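Local coordinates for protein UDP-4-amino-4,6-dideoxy-N-acetyl-beta-L-altrosamine transaminase (Helicobacter pylori, PDB 2FNU) that transfers an amino group from glutamate to a UDP-linked 4-keto sugar, using pyridoxal phosphate, in the second step of pseudaminic acid biosynthesis, at residues Y96-N108 / F329-Y341. Numbering follows the deposited sequence.
Sequences YTPVFAGIKNDGN and FNTAPLKSAEDFY
Ile103 and Ser336 meet at the one hydrogen bond between 96-108 and 329-341 and illustrate how the start of a helix can dock on the chain leaving an edge strand. The backbone N of Ile103 gives a nearly straight bond to Ser336 OG (3.0 Å, 167°); chi1 of 59° sets that hydroxyl between the serine's own N and carbonyl carbon. Beyond it, Ile103 CD1 presses on Phe340 CB at 3.5 Å, the two side chains crossing at about a right angle. Phe340, its CG anti to the backbone N, carries its ring against the Lys104-Gly107 type I turn: Gly107 CA makes a CH-pi contact over one face, 3.8 Å from the centroid, while Asn105 O lies at the ring edge. In the other direction, Leu334 CD1 packs 3.5 Å from Ala101 O, a buried carbonyl oxygen with no polar partner, and Phe329 CE2 reaches Thr97 CG2 at 3.6 Å. Asp106 OD1 accepts from Asn108 N in an Asx turn overlapping the type I turn; its OD2 salt-bridges Lys133. Tyr130 meets Phe340 edge-to-face. Lead-in 329-334 follows strand 97-100, which edges the PLP-dependent aminotransferase domain's mixed seven-stranded sheet, parallel to 76-79; helix 335-343 covers loop 102-107, and Leu92 of helix 86-93 touches Pro98 and Phe329.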
loop_
_atom_site.group_PDB
_atom_site.type_symbol
_atom_site.label_atom_id
_atom_site.label_comp_id
_atom_site.label_asym_id
_atom_site.label_seq_id
_atom_site.Cartn_x
_atom_site.Cartn_y
_atom_site.Cartn_z
ATOM N N TYR B 96 7.415 -19.262 -1.212
ATOM C CA TYR B 96 7.759 -20.033 -2.412
ATOM C C TYR B 96 9.181 -19.834 -2.903
ATOM O O TYR B 96 9.753 -18.746 -2.787
ATOM C CB TYR B 96 6.771 -19.697 -3.554
ATOM C CG TYR B 96 5.377 -20.203 -3.252
ATOM C CD1 TYR B 96 4.387 -19.348 -2.769
ATOM C CD2 TYR B 96 5.054 -21.569 -3.402
ATOM C CE1 TYR B 96 3.108 -19.828 -2.459
ATOM C CE2 TYR B 96 3.772 -22.046 -3.101
ATOM C CZ TYR B 96 2.807 -21.185 -2.628
ATOM O OH TYR B 96 1.558 -21.674 -2.317
ATOM N N THR B 97 9.744 -20.901 -3.466
ATOM C CA THR B 97 11.030 -20.845 -4.167
ATOM C C THR B 97 10.761 -20.656 -5.655
ATOM O O THR B 97 10.078 -21.484 -6.255
ATOM C CB THR B 97 11.791 -22.164 -3.956
ATOM O OG1 THR B 97 12.181 -22.263 -2.583
ATOM C CG2 THR B 97 13.040 -22.241 -4.841
ATOM N N PRO B 98 11.255 -19.550 -6.249
ATOM C CA PRO B 98 11.132 -19.359 -7.701
ATOM C C PRO B 98 12.044 -20.318 -8.437
ATOM O O PRO B 98 13.193 -20.505 -8.038
ATOM C CB PRO B 98 11.593 -17.917 -7.928
ATOM C CG PRO B 98 12.480 -17.612 -6.757
ATOM C CD PRO B 98 11.943 -18.424 -5.587
ATOM N N VAL B 99 11.533 -20.888 -9.527
ATOM C CA VAL B 99 12.333 -21.718 -10.410
ATOM C C VAL B 99 12.350 -21.024 -11.759
ATOM O O VAL B 99 11.318 -20.912 -12.403
ATOM C CB VAL B 99 11.739 -23.137 -10.496
ATOM C CG1 VAL B 99 12.552 -24.011 -11.440
ATOM C CG2 VAL B 99 11.698 -23.755 -9.100
ATOM N N PHE B 100 13.505 -20.507 -12.164
ATOM C CA PHE B 100 13.563 -19.636 -13.344
ATOM C C PHE B 100 13.675 -20.408 -14.659
ATOM O O PHE B 100 14.573 -21.232 -14.824
ATOM C CB PHE B 100 14.719 -18.627 -13.210
ATOM C CG PHE B 100 14.516 -17.651 -12.082
ATOM C CD1 PHE B 100 15.270 -17.731 -10.919
ATOM C CD2 PHE B 100 13.520 -16.684 -12.172
ATOM C CE1 PHE B 100 15.042 -16.820 -9.858
ATOM C CE2 PHE B 100 13.297 -15.765 -11.123
ATOM C CZ PHE B 100 14.066 -15.838 -9.973
ATOM N N ALA B 101 12.741 -20.134 -15.576
ATOM C CA ALA B 101 12.709 -20.758 -16.895
ATOM C C ALA B 101 13.460 -19.922 -17.913
ATOM O O ALA B 101 13.651 -18.719 -17.725
ATOM C CB ALA B 101 11.260 -20.918 -17.361
ATOM N N GLY B 102 13.847 -20.553 -19.014
ATOM C CA GLY B 102 14.360 -19.800 -20.147
ATOM C C GLY B 102 13.298 -18.902 -20.762
ATOM O O GLY B 102 12.086 -19.077 -20.537
ATOM N N ILE B 103 13.754 -17.933 -21.549
ATOM C CA ILE B 103 12.863 -17.015 -22.239
ATOM C C ILE B 103 13.111 -17.067 -23.750
ATOM O O ILE B 103 14.061 -17.697 -24.225
ATOM C CB ILE B 103 13.009 -15.564 -21.730
ATOM C CG1 ILE B 103 14.429 -15.039 -21.978
ATOM C CG2 ILE B 103 12.628 -15.445 -20.236
ATOM C CD1 ILE B 103 14.437 -13.560 -22.340
ATOM N N LYS B 104 12.247 -16.381 -24.496
ATOM C CA LYS B 104 12.360 -16.314 -25.943
ATOM C C LYS B 104 12.923 -14.988 -26.413
ATOM O O LYS B 104 13.152 -14.073 -25.614
ATOM C CB LYS B 104 10.975 -16.505 -26.543
ATOM C CG LYS B 104 10.321 -17.850 -26.169
ATOM C CD LYS B 104 8.933 -18.015 -26.775
ATOM C CE LYS B 104 7.931 -16.995 -26.223
ATOM N NZ LYS B 104 6.552 -17.293 -26.755
ATOM N N ASN B 105 13.113 -14.873 -27.728
ATOM C CA ASN B 105 13.662 -13.654 -28.298
ATOM C C ASN B 105 12.820 -12.408 -28.033
ATOM O O ASN B 105 13.337 -11.298 -28.086
ATOM C CB ASN B 105 13.867 -13.833 -29.801
ATOM C CG ASN B 105 14.939 -14.856 -30.121
ATOM O OD1 ASN B 105 16.059 -14.791 -29.599
ATOM N ND2 ASN B 105 14.604 -15.809 -30.988
ATOM N N ASP B 106 11.536 -12.598 -27.746
ATOM C CA ASP B 106 10.641 -11.461 -27.499
ATOM C C ASP B 106 10.561 -11.094 -26.027
ATOM O O ASP B 106 9.765 -10.239 -25.642
ATOM C CB ASP B 106 9.243 -11.720 -28.088
ATOM C CG ASP B 106 8.551 -12.934 -27.479
ATOM O OD1 ASP B 106 9.039 -13.500 -26.470
ATOM O OD2 ASP B 106 7.480 -13.323 -27.996
ATOM N N GLY B 107 11.401 -11.725 -25.203
ATOM C CA GLY B 107 11.420 -11.439 -23.770
ATOM C C GLY B 107 10.477 -12.269 -22.927
ATOM O O GLY B 107 10.600 -12.266 -21.695
ATOM N N ASN B 108 9.551 -12.984 -23.565
ATOM C CA ASN B 108 8.559 -13.766 -22.819
ATOM C C ASN B 108 9.037 -15.154 -22.409
ATOM O O ASN B 108 9.897 -15.747 -23.063
ATOM C CB ASN B 108 7.263 -13.890 -23.625
ATOM C CG ASN B 108 6.350 -12.687 -23.449
ATOM O OD1 ASN B 108 6.518 -11.912 -22.523
ATOM N ND2 ASN B 108 5.366 -12.543 -24.337
ATOM N N PHE B 329 19.998 -19.067 -3.422
ATOM C CA PHE B 329 19.895 -20.143 -4.410
ATOM C C PHE B 329 21.194 -20.303 -5.196
ATOM O O PHE B 329 22.023 -19.397 -5.213
ATOM C CB PHE B 329 18.716 -19.852 -5.363
ATOM C CG PHE B 329 17.424 -19.496 -4.652
ATOM C CD1 PHE B 329 16.924 -18.196 -4.688
ATOM C CD2 PHE B 329 16.717 -20.454 -3.936
ATOM C CE1 PHE B 329 15.728 -17.858 -4.028
ATOM C CE2 PHE B 329 15.533 -20.130 -3.274
ATOM C CZ PHE B 329 15.036 -18.834 -3.313
ATOM N N ASN B 330 21.378 -21.451 -5.842
ATOM C CA ASN B 330 22.527 -21.637 -6.731
ATOM C C ASN B 330 22.005 -21.721 -8.151
ATOM O O ASN B 330 21.776 -22.816 -8.680
ATOM C CB ASN B 330 23.325 -22.901 -6.366
ATOM N N THR B 331 21.786 -20.558 -8.757
ATOM C CA THR B 331 21.160 -20.510 -10.071
ATOM C C THR B 331 22.210 -20.380 -11.147
ATOM O O THR B 331 22.910 -19.364 -11.216
ATOM C CB THR B 331 20.198 -19.317 -10.204
ATOM O OG1 THR B 331 19.462 -19.162 -8.984
ATOM C CG2 THR B 331 19.229 -19.543 -11.363
ATOM N N ALA B 332 22.316 -21.401 -11.984
ATOM C CA ALA B 332 23.159 -21.297 -13.164
ATOM C C ALA B 332 22.553 -20.205 -14.064
ATOM O O ALA B 332 21.337 -20.185 -14.273
ATOM C CB ALA B 332 23.205 -22.623 -13.892
ATOM N N PRO B 333 23.387 -19.288 -14.582
ATOM C CA PRO B 333 22.824 -18.312 -15.524
ATOM C C PRO B 333 22.157 -18.987 -16.717
ATOM O O PRO B 333 22.591 -20.057 -17.164
ATOM C CB PRO B 333 24.047 -17.503 -15.975
ATOM C CG PRO B 333 25.026 -17.643 -14.808
ATOM C CD PRO B 333 24.823 -19.058 -14.338
ATOM N N LEU B 334 21.096 -18.362 -17.220
ATOM C CA LEU B 334 20.381 -18.852 -18.388
ATOM C C LEU B 334 20.782 -18.025 -19.597
ATOM O O LEU B 334 20.565 -16.803 -19.625
ATOM C CB LEU B 334 18.878 -18.714 -18.166
ATOM C CG LEU B 334 18.332 -19.523 -16.982
ATOM C CD1 LEU B 334 16.953 -19.014 -16.612
ATOM C CD2 LEU B 334 18.277 -21.010 -17.344
ATOM N N LYS B 335 21.357 -18.680 -20.610
ATOM C CA LYS B 335 21.851 -17.960 -21.779
ATOM C C LYS B 335 20.778 -17.064 -22.396
ATOM O O LYS B 335 21.062 -15.927 -22.783
ATOM C CB LYS B 335 22.397 -18.938 -22.834
ATOM C CG LYS B 335 22.824 -18.269 -24.134
ATOM C CD LYS B 335 23.372 -19.285 -25.158
ATOM C CE LYS B 335 23.632 -18.626 -26.514
ATOM N NZ LYS B 335 24.475 -17.405 -26.416
ATOM N N SER B 336 19.552 -17.573 -22.484
ATOM C CA SER B 336 18.476 -16.789 -23.098
ATOM C C SER B 336 18.217 -15.493 -22.349
ATOM O O SER B 336 17.963 -14.456 -22.970
ATOM C CB SER B 336 17.198 -17.621 -23.219
ATOM O OG SER B 336 16.747 -18.081 -21.951
ATOM N N ALA B 337 18.291 -15.547 -21.023
ATOM C CA ALA B 337 18.034 -14.352 -20.196
ATOM C C ALA B 337 19.209 -13.375 -20.253
ATOM O O ALA B 337 19.033 -12.156 -20.371
ATOM C CB ALA B 337 17.753 -14.752 -18.749
ATOM N N GLU B 338 20.427 -13.920 -20.143
ATOM C CA GLU B 338 21.642 -13.095 -20.203
ATOM C C GLU B 338 21.756 -12.359 -21.538
ATOM O O GLU B 338 22.021 -11.145 -21.566
ATOM C CB GLU B 338 22.901 -13.952 -19.985
ATOM C CG GLU B 338 22.945 -14.682 -18.638
ATOM C CD GLU B 338 23.104 -13.745 -17.447
ATOM O OE1 GLU B 338 23.960 -12.836 -17.506
ATOM O OE2 GLU B 338 22.385 -13.926 -16.438
ATOM N N ASP B 339 21.557 -13.090 -22.635
ATOM C CA ASP B 339 21.637 -12.481 -23.973
ATOM C C ASP B 339 20.561 -11.414 -24.142
ATOM O O ASP B 339 20.847 -10.338 -24.670
ATOM C CB ASP B 339 21.495 -13.517 -25.102
ATOM C CG ASP B 339 22.703 -14.456 -25.225
ATOM O OD1 ASP B 339 23.764 -14.206 -24.618
ATOM O OD2 ASP B 339 22.550 -15.469 -25.927
ATOM N N PHE B 340 19.332 -11.703 -23.685
ATOM C CA PHE B 340 18.261 -10.719 -23.812
ATOM C C PHE B 340 18.586 -9.439 -23.030
ATOM O O PHE B 340 18.459 -8.322 -23.538
ATOM C CB PHE B 340 16.927 -11.304 -23.327
ATOM C CG PHE B 340 15.763 -10.388 -23.569
ATOM C CD1 PHE B 340 15.072 -10.430 -24.770
ATOM C CD2 PHE B 340 15.370 -9.465 -22.593
ATOM C CE1 PHE B 340 13.996 -9.546 -24.991
ATOM C CE2 PHE B 340 14.304 -8.595 -22.804
ATOM C CZ PHE B 340 13.621 -8.639 -24.008
ATOM N N TYR B 341 18.991 -9.605 -21.775
ATOM C CA TYR B 341 19.368 -8.450 -20.949
ATOM C C TYR B 341 20.489 -7.632 -21.590
ATOM O O TYR B 341 20.433 -6.405 -21.617
ATOM C CB TYR B 341 19.798 -8.958 -19.581
ATOM C CG TYR B 341 20.410 -7.953 -18.637
ATOM C CD1 TYR B 341 19.753 -6.771 -18.306
ATOM C CD2 TYR B 341 21.629 -8.229 -18.015
ATOM C CE1 TYR B 341 20.321 -5.856 -17.393
ATOM C CE2 TYR B 341 22.201 -7.332 -17.097
ATOM C CZ TYR B 341 21.546 -6.158 -16.802
ATOM O OH TYR B 341 22.098 -5.294 -15.882
#